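Local coordinates for protein putative aldehyde dehydrogenase (Burkholderia cenocepacia, PDB 4YWE) that probably oxidises aldehydes to carboxylic acids with NAD or NADP as the electron acceptor, as a member of the aldehyde dehydrogenase family, at residues V265-D270 and E299-E304; R377-S382 and A396-V401. All coordinates share one frame; numbering follows the deposited sequence.

Overall arrangement
Contacts 1 and 2 lie side by side in one mixed sheet, their centres about 13 Å apart. Both are partly buried. Contact 1 lies where strands 261-265 and 293-299 end and joins the two loops that leave them; its chemistry is mainly polar: two straight hydrogen bonds, with small aliphatic groups beside them. Contact 2 lies where the chain leaving strand 374-376 passes the body of strand 394-400, and it relies more on apolar packing around a buried methionine, with one backbone bond. They meet through a salt bridge from Glu304 to Arg377, a probable hydrogen bond between Tyr303 and Asp378, and packing of Phe400 on Glu299 and Val265.

Contact 1. Residues V265-D270 and E299-E304; sequences VFADAD and ERAVYE
Two hydrogen bonds, both received or donated by Glu299, join this residue to Val265 and Ala267. The first is between backbones: Glu299 N donates to Val265 O at 2.8 Å, with an N-H...O angle of 159°, and it lies nearly along the C=O axis. The second uses the side chain. CG of Glu299 stands anti to the backbone N (chi1 -176°) and the extended chain carries the carboxylate to Ala267, where OE1 is 2.8 Å from Ala267 N. That bond is straight at the hydrogen, yet the donor sits above the carboxylate, 50° out of its plane.

Aromatic contact involves the same oxygen. OE1 of Glu299 lies at the edge of the Phe266 ring, near its plane and 3.4 Å from CD2, and the carboxylate is turned steeply against the ring. Such an approach puts the oxygen by the ring hydrogens, which carry slight positive charge, so it is probably mildly favourable. Phe266 also meets Phe400 edge-to-face.

In the fold, parallel strands 261-265 and 293-299 are neighbours in the sheet, and each is followed by a helix, 271-283 and 303-315; the contact is made where the polypeptide leaves the two strands. Here Phe266 to Ala269 form a type I beta turn, closed by Ala269 N to Phe266 O, while Val302 occupies the N-cap position of helix 303-315.

Apolar packing centres on Ala267, whose CA-CB bond points toward 299-304. Its CB lies 3.9 Å from Ala301 CB and 4.0 Å from Val302 CG1. Both branches of Val302 lie against Ala267 CA, CG2 at 3.7 Å. Within the same turn, Asp268 OD1 is hydrogen-bonded to Thr423 OG1.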
loop_
_atom_site.group_PDB
_atom_site.type_symbol
_atom_site.label_atom_id
_atom_site.label_comp_id
_atom_site.label_asym_id
_atom_site.label_seq_id
_atom_site.Cartn_x
_atom_site.Cartn_y
_atom_site.Cartn_z
ATOM N N VAL A 265 -6.078 17.925 -29.251
ATOM C CA VAL A 265 -4.851 18.407 -29.878
ATOM C C VAL A 265 -4.740 19.928 -29.800
ATOM O O VAL A 265 -5.644 20.650 -30.224
ATOM C CB VAL A 265 -4.766 17.947 -31.345
ATOM C CG1 VAL A 265 -3.424 18.342 -31.943
ATOM C CG2 VAL A 265 -4.977 16.445 -31.446
ATOM N N PHE A 266 -3.619 20.408 -29.266
ATOM C CA PHE A 266 -3.358 21.843 -29.178
ATOM C C PHE A 266 -2.399 22.297 -30.272
ATOM O O PHE A 266 -1.754 21.477 -30.924
ATOM C CB PHE A 266 -2.793 22.204 -27.804
ATOM C CG PHE A 266 -3.803 22.126 -26.700
ATOM C CD1 PHE A 266 -4.116 20.912 -26.116
ATOM C CD2 PHE A 266 -4.443 23.268 -26.247
ATOM C CE1 PHE A 266 -5.048 20.837 -25.104
ATOM C CE2 PHE A 266 -5.376 23.200 -25.232
ATOM C CZ PHE A 266 -5.680 21.983 -24.659
ATOM N N ALA A 267 -2.306 23.612 -30.459
ATOM C CA ALA A 267 -1.500 24.192 -31.529
ATOM C C ALA A 267 -0.007 23.920 -31.357
ATOM O O ALA A 267 0.751 23.961 -32.326
ATOM C CB ALA A 267 -1.750 25.694 -31.617
ATOM N N ASP A 268 0.414 23.643 -30.128
ATOM C CA ASP A 268 1.829 23.426 -29.844
ATOM C C ASP A 268 2.195 21.944 -29.841
ATOM O O ASP A 268 3.274 21.570 -29.389
ATOM C CB ASP A 268 2.203 24.055 -28.499
ATOM C CG ASP A 268 1.579 23.332 -27.319
ATOM O OD1 ASP A 268 0.535 22.669 -27.499
ATOM O OD2 ASP A 268 2.136 23.429 -26.205
ATOM N N ALA A 269 1.298 21.104 -30.346
ATOM C CA ALA A 269 1.515 19.661 -30.322
ATOM C C ALA A 269 2.386 19.199 -31.485
ATOM O O ALA A 269 2.465 19.860 -32.521
ATOM C CB ALA A 269 0.183 18.924 -30.339
ATOM N N ASP A 270 3.041 18.059 -31.298
ATOM C CA ASP A 270 3.828 17.433 -32.353
ATOM C C ASP A 270 2.891 16.665 -33.280
ATOM O O ASP A 270 2.565 15.505 -33.026
ATOM C CB ASP A 270 4.889 16.503 -31.753
ATOM C CG ASP A 270 5.942 16.077 -32.763
ATOM O OD1 ASP A 270 5.650 16.062 -33.977
ATOM O OD2 ASP A 270 7.069 15.752 -32.336
ATOM N N GLU A 299 -7.423 22.474 -31.499
ATOM C CA GLU A 299 -7.392 23.916 -31.290
ATOM C C GLU A 299 -7.537 24.618 -32.636
ATOM O O GLU A 299 -7.038 24.131 -33.650
ATOM C CB GLU A 299 -6.099 24.339 -30.591
ATOM C CG GLU A 299 -6.034 25.817 -30.243
ATOM C CD GLU A 299 -4.783 26.179 -29.470
ATOM O OE1 GLU A 299 -4.063 25.256 -29.032
ATOM O OE2 GLU A 299 -4.516 27.389 -29.301
ATOM N N ARG A 300 -8.231 25.753 -32.638
ATOM C CA ARG A 300 -8.587 26.454 -33.869
ATOM C C ARG A 300 -7.390 26.759 -34.769
ATOM O O ARG A 300 -7.490 26.670 -35.993
ATOM C CB ARG A 300 -9.317 27.758 -33.537
ATOM C CG ARG A 300 -10.655 27.563 -32.847
ATOM C CD ARG A 300 -11.453 28.858 -32.815
ATOM N NE ARG A 300 -12.806 28.658 -32.304
ATOM C CZ ARG A 300 -13.724 29.614 -32.220
ATOM N NH1 ARG A 300 -13.439 30.847 -32.617
ATOM N NH2 ARG A 300 -14.930 29.339 -31.742
ATOM N N ALA A 301 -6.262 27.107 -34.158
ATOM C CA ALA A 301 -5.070 27.507 -34.900
ATOM C C ALA A 301 -4.567 26.412 -35.841
ATOM O O ALA A 301 -4.032 26.705 -36.909
ATOM C CB ALA A 301 -3.966 27.913 -33.936
ATOM N N VAL A 302 -4.742 25.155 -35.446
ATOM C CA VAL A 302 -4.249 24.041 -36.248
ATOM C C VAL A 302 -5.379 23.104 -36.668
ATOM O O VAL A 302 -5.127 21.970 -37.076
ATOM C CB VAL A 302 -3.158 23.258 -35.492
ATOM C CG1 VAL A 302 -1.937 24.136 -35.263
ATOM C CG2 VAL A 302 -3.698 22.731 -34.172
ATOM N N TYR A 303 -6.617 23.579 -36.575
ATOM C CA TYR A 303 -7.777 22.764 -36.927
ATOM C C TYR A 303 -7.749 22.349 -38.397
ATOM O O TYR A 303 -7.732 21.161 -38.710
ATOM C CB TYR A 303 -9.078 23.511 -36.617
ATOM C CG TYR A 303 -10.327 22.779 -37.064
ATOM C CD1 TYR A 303 -10.678 21.556 -36.505
ATOM C CD2 TYR A 303 -11.158 23.316 -38.040
ATOM C CE1 TYR A 303 -11.819 20.885 -36.909
ATOM C CE2 TYR A 303 -12.300 22.653 -38.450
ATOM C CZ TYR A 303 -12.627 21.438 -37.882
ATOM O OH TYR A 303 -13.763 20.776 -38.291
ATOM N N GLU A 304 -7.739 23.332 -39.291
ATOM C CA GLU A 304 -7.717 23.063 -40.728
ATOM C C GLU A 304 -6.454 22.322 -41.206
ATOM O O GLU A 304 -6.560 21.416 -42.033
ATOM C CB GLU A 304 -7.884 24.370 -41.513
ATOM C CG GLU A 304 -9.211 25.079 -41.270
ATOM C CD GLU A 304 -10.390 24.363 -41.906
ATOM O OE1 GLU A 304 -10.168 23.475 -42.756
ATOM O OE2 GLU A 304 -11.543 24.690 -41.556
#

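Contact 2. Residues R377-S382 and A396-V401; sequences RDVPPS and AAMRFV
Met398 reaches across from strand 394-400 to Val379 and Pro381, and its CB, SD and CE each meet an atom of 377-382. CB begins the contact 3.6 Å from Val379 O. A chi1 of 66° then sets CG between the backbone N and the carbonyl carbon. SD comes next, 3.7 Å from Val379 O and 4.1 Å from Pro381 CG. The chain bends at chi3 (72°), turning CE back to Val379: the methyl group is 3.3 Å from Val379 O and 4.0 Å from Val379 CB. The carbonyl of Val379 is thus met by CB, SD and CE alike, in van der Waals contact.

Val379 points its CA-CB bond toward the strand and extends the apolar patch past the methionine. CG2, anti to its own carbonyl carbon, touches Ala396 CB at 3.9 Å, whereas CG1 is the branch nearer to Met398 CE. Next to this packing, Val379 N donates to Ala397 O in a backbone bond 3.1 Å long with an N-H...O angle of 166°.

In both Arg377 and Asp378 the bond from CA to CB leads away from the strand, and their charged groups pair with each other. NE of Arg377 forms a salt bridge of 2.8 Å with Asp378 OD2, which it meets from above the carboxylate plane. Arg377 NH2 has a second acidic partner in Glu304, of helix 303-315.

Strands 374-376 and 394-400 are parallel neighbours, and Ala397 also bonds by its backbone to Leu376. The contact is therefore the departure of a connecting loop from one strand across the next, within the mixed sheet of an alpha/beta domain, consistent with the catalytic domain of aldehyde dehydrogenases.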
loop_
_atom_site.group_PDB
_atom_site.type_symbol
_atom_site.label_atom_id
_atom_site.label_comp_id
_atom_site.label_asym_id
_atom_site.label_seq_id
_atom_site.Cartn_x
_atom_site.Cartn_y
_atom_site.Cartn_z
ATOM N N ARG A 377 -15.941 16.197 -40.549
ATOM C CA ARG A 377 -15.475 17.445 -39.959
ATOM C C ARG A 377 -16.627 18.366 -39.582
ATOM O O ARG A 377 -17.759 18.172 -40.028
ATOM C CB ARG A 377 -14.537 18.167 -40.928
ATOM C CG ARG A 377 -15.154 18.437 -42.291
ATOM C CD ARG A 377 -14.322 19.427 -43.083
ATOM N NE ARG A 377 -14.193 20.697 -42.376
ATOM C CZ ARG A 377 -13.188 21.548 -42.548
ATOM N NH1 ARG A 377 -12.217 21.263 -43.405
ATOM N NH2 ARG A 377 -13.152 22.680 -41.861
ATOM N N ASP A 378 -16.320 19.368 -38.761
ATOM C CA ASP A 378 -17.288 20.378 -38.338
ATOM C C ASP A 378 -18.496 19.737 -37.668
ATOM O O ASP A 378 -19.615 20.234 -37.776
ATOM C CB ASP A 378 -17.731 21.227 -39.532
ATOM C CG ASP A 378 -16.561 21.835 -40.280
ATOM O OD1 ASP A 378 -15.629 22.341 -39.621
ATOM O OD2 ASP A 378 -16.568 21.798 -41.528
ATOM N N VAL A 379 -18.257 18.625 -36.981
ATOM C CA VAL A 379 -19.319 17.887 -36.313
ATOM C C VAL A 379 -19.842 18.673 -35.119
ATOM O O VAL A 379 -19.083 19.000 -34.207
ATOM C CB VAL A 379 -18.832 16.497 -35.869
ATOM C CG1 VAL A 379 -19.956 15.736 -35.186
ATOM C CG2 VAL A 379 -18.293 15.714 -37.060
ATOM N N PRO A 380 -21.147 18.986 -35.123
ATOM C CA PRO A 380 -21.765 19.637 -33.965
ATOM C C PRO A 380 -21.630 18.774 -32.717
ATOM O O PRO A 380 -21.889 17.573 -32.785
ATOM C CB PRO A 380 -23.234 19.783 -34.378
ATOM C CG PRO A 380 -23.223 19.714 -35.873
ATOM C CD PRO A 380 -22.107 18.771 -36.218
ATOM N N PRO A 381 -21.212 19.375 -31.594
ATOM C CA PRO A 381 -21.010 18.640 -30.341
ATOM C C PRO A 381 -22.268 17.910 -29.880
ATOM O O PRO A 381 -22.180 16.818 -29.321
ATOM C CB PRO A 381 -20.628 19.741 -29.345
ATOM C CG PRO A 381 -20.092 20.849 -30.189
ATOM C CD PRO A 381 -20.877 20.803 -31.462
ATOM N N SER A 382 -23.427 18.514 -30.128
ATOM C CA SER A 382 -24.694 17.962 -29.666
ATOM C C SER A 382 -25.273 16.950 -30.646
ATOM O O SER A 382 -26.286 16.312 -30.361
ATOM C CB SER A 382 -25.704 19.087 -29.425
ATOM O OG SER A 382 -25.951 19.804 -30.621
ATOM N N ALA A 396 -14.907 11.732 -35.651
ATOM C CA ALA A 396 -15.593 13.020 -35.667
ATOM C C ALA A 396 -14.633 14.137 -35.274
ATOM O O ALA A 396 -14.032 14.102 -34.199
ATOM C CB ALA A 396 -16.796 12.997 -34.736
ATOM N N ALA A 397 -14.493 15.128 -36.148
ATOM C CA ALA A 397 -13.566 16.228 -35.914
ATOM C C ALA A 397 -14.298 17.547 -35.696
ATOM O O ALA A 397 -15.286 17.842 -36.370
ATOM C CB ALA A 397 -12.591 16.350 -37.076
ATOM N N MET A 398 -13.800 18.337 -34.750
ATOM C CA MET A 398 -14.356 19.652 -34.450
ATOM C C MET A 398 -13.301 20.495 -33.740
ATOM O O MET A 398 -12.311 19.961 -33.240
ATOM C CB MET A 398 -15.611 19.527 -33.586
ATOM C CG MET A 398 -15.343 18.971 -32.199
ATOM S SD MET A 398 -16.848 18.531 -31.311
ATOM C CE MET A 398 -17.347 17.056 -32.197
ATOM N N ARG A 399 -13.514 21.805 -33.689
ATOM C CA ARG A 399 -12.524 22.708 -33.109
ATOM C C ARG A 399 -12.911 23.203 -31.713
ATOM O O ARG A 399 -14.068 23.099 -31.303
ATOM C CB ARG A 399 -12.299 23.909 -34.033
ATOM C CG ARG A 399 -13.508 24.818 -34.175
ATOM C CD ARG A 399 -13.210 25.997 -35.091
ATOM N NE ARG A 399 -14.255 27.016 -35.028
ATOM C CZ ARG A 399 -14.172 28.210 -35.606
ATOM N NH1 ARG A 399 -13.090 28.543 -36.297
ATOM N NH2 ARG A 399 -15.173 29.074 -35.494
ATOM N N PHE A 400 -11.926 23.729 -30.988
ATOM C CA PHE A 400 -12.172 24.407 -29.716
ATOM C C PHE A 400 -11.265 25.630 -29.597
ATOM O O PHE A 400 -10.198 25.682 -30.208
ATOM C CB PHE A 400 -11.966 23.457 -28.527
ATOM C CG PHE A 400 -10.544 22.983 -28.346
ATOM C CD1 PHE A 400 -9.624 23.746 -27.641
ATOM C CD2 PHE A 400 -10.139 21.759 -28.851
ATOM C CE1 PHE A 400 -8.325 23.310 -27.466
ATOM C CE2 PHE A 400 -8.839 21.316 -28.677
ATOM C CZ PHE A 400 -7.932 22.092 -27.983
ATOM N N VAL A 401 -11.690 26.610 -28.804
ATOM C CA VAL A 401 -10.962 27.869 -28.707
ATOM C C VAL A 401 -9.917 27.839 -27.589
ATOM O O VAL A 401 -8.813 28.357 -27.756
ATOM C CB VAL A 401 -11.939 29.060 -28.523
ATOM C CG1 VAL A 401 -12.831 28.858 -27.304
ATOM C CG2 VAL A 401 -11.179 30.377 -28.431
#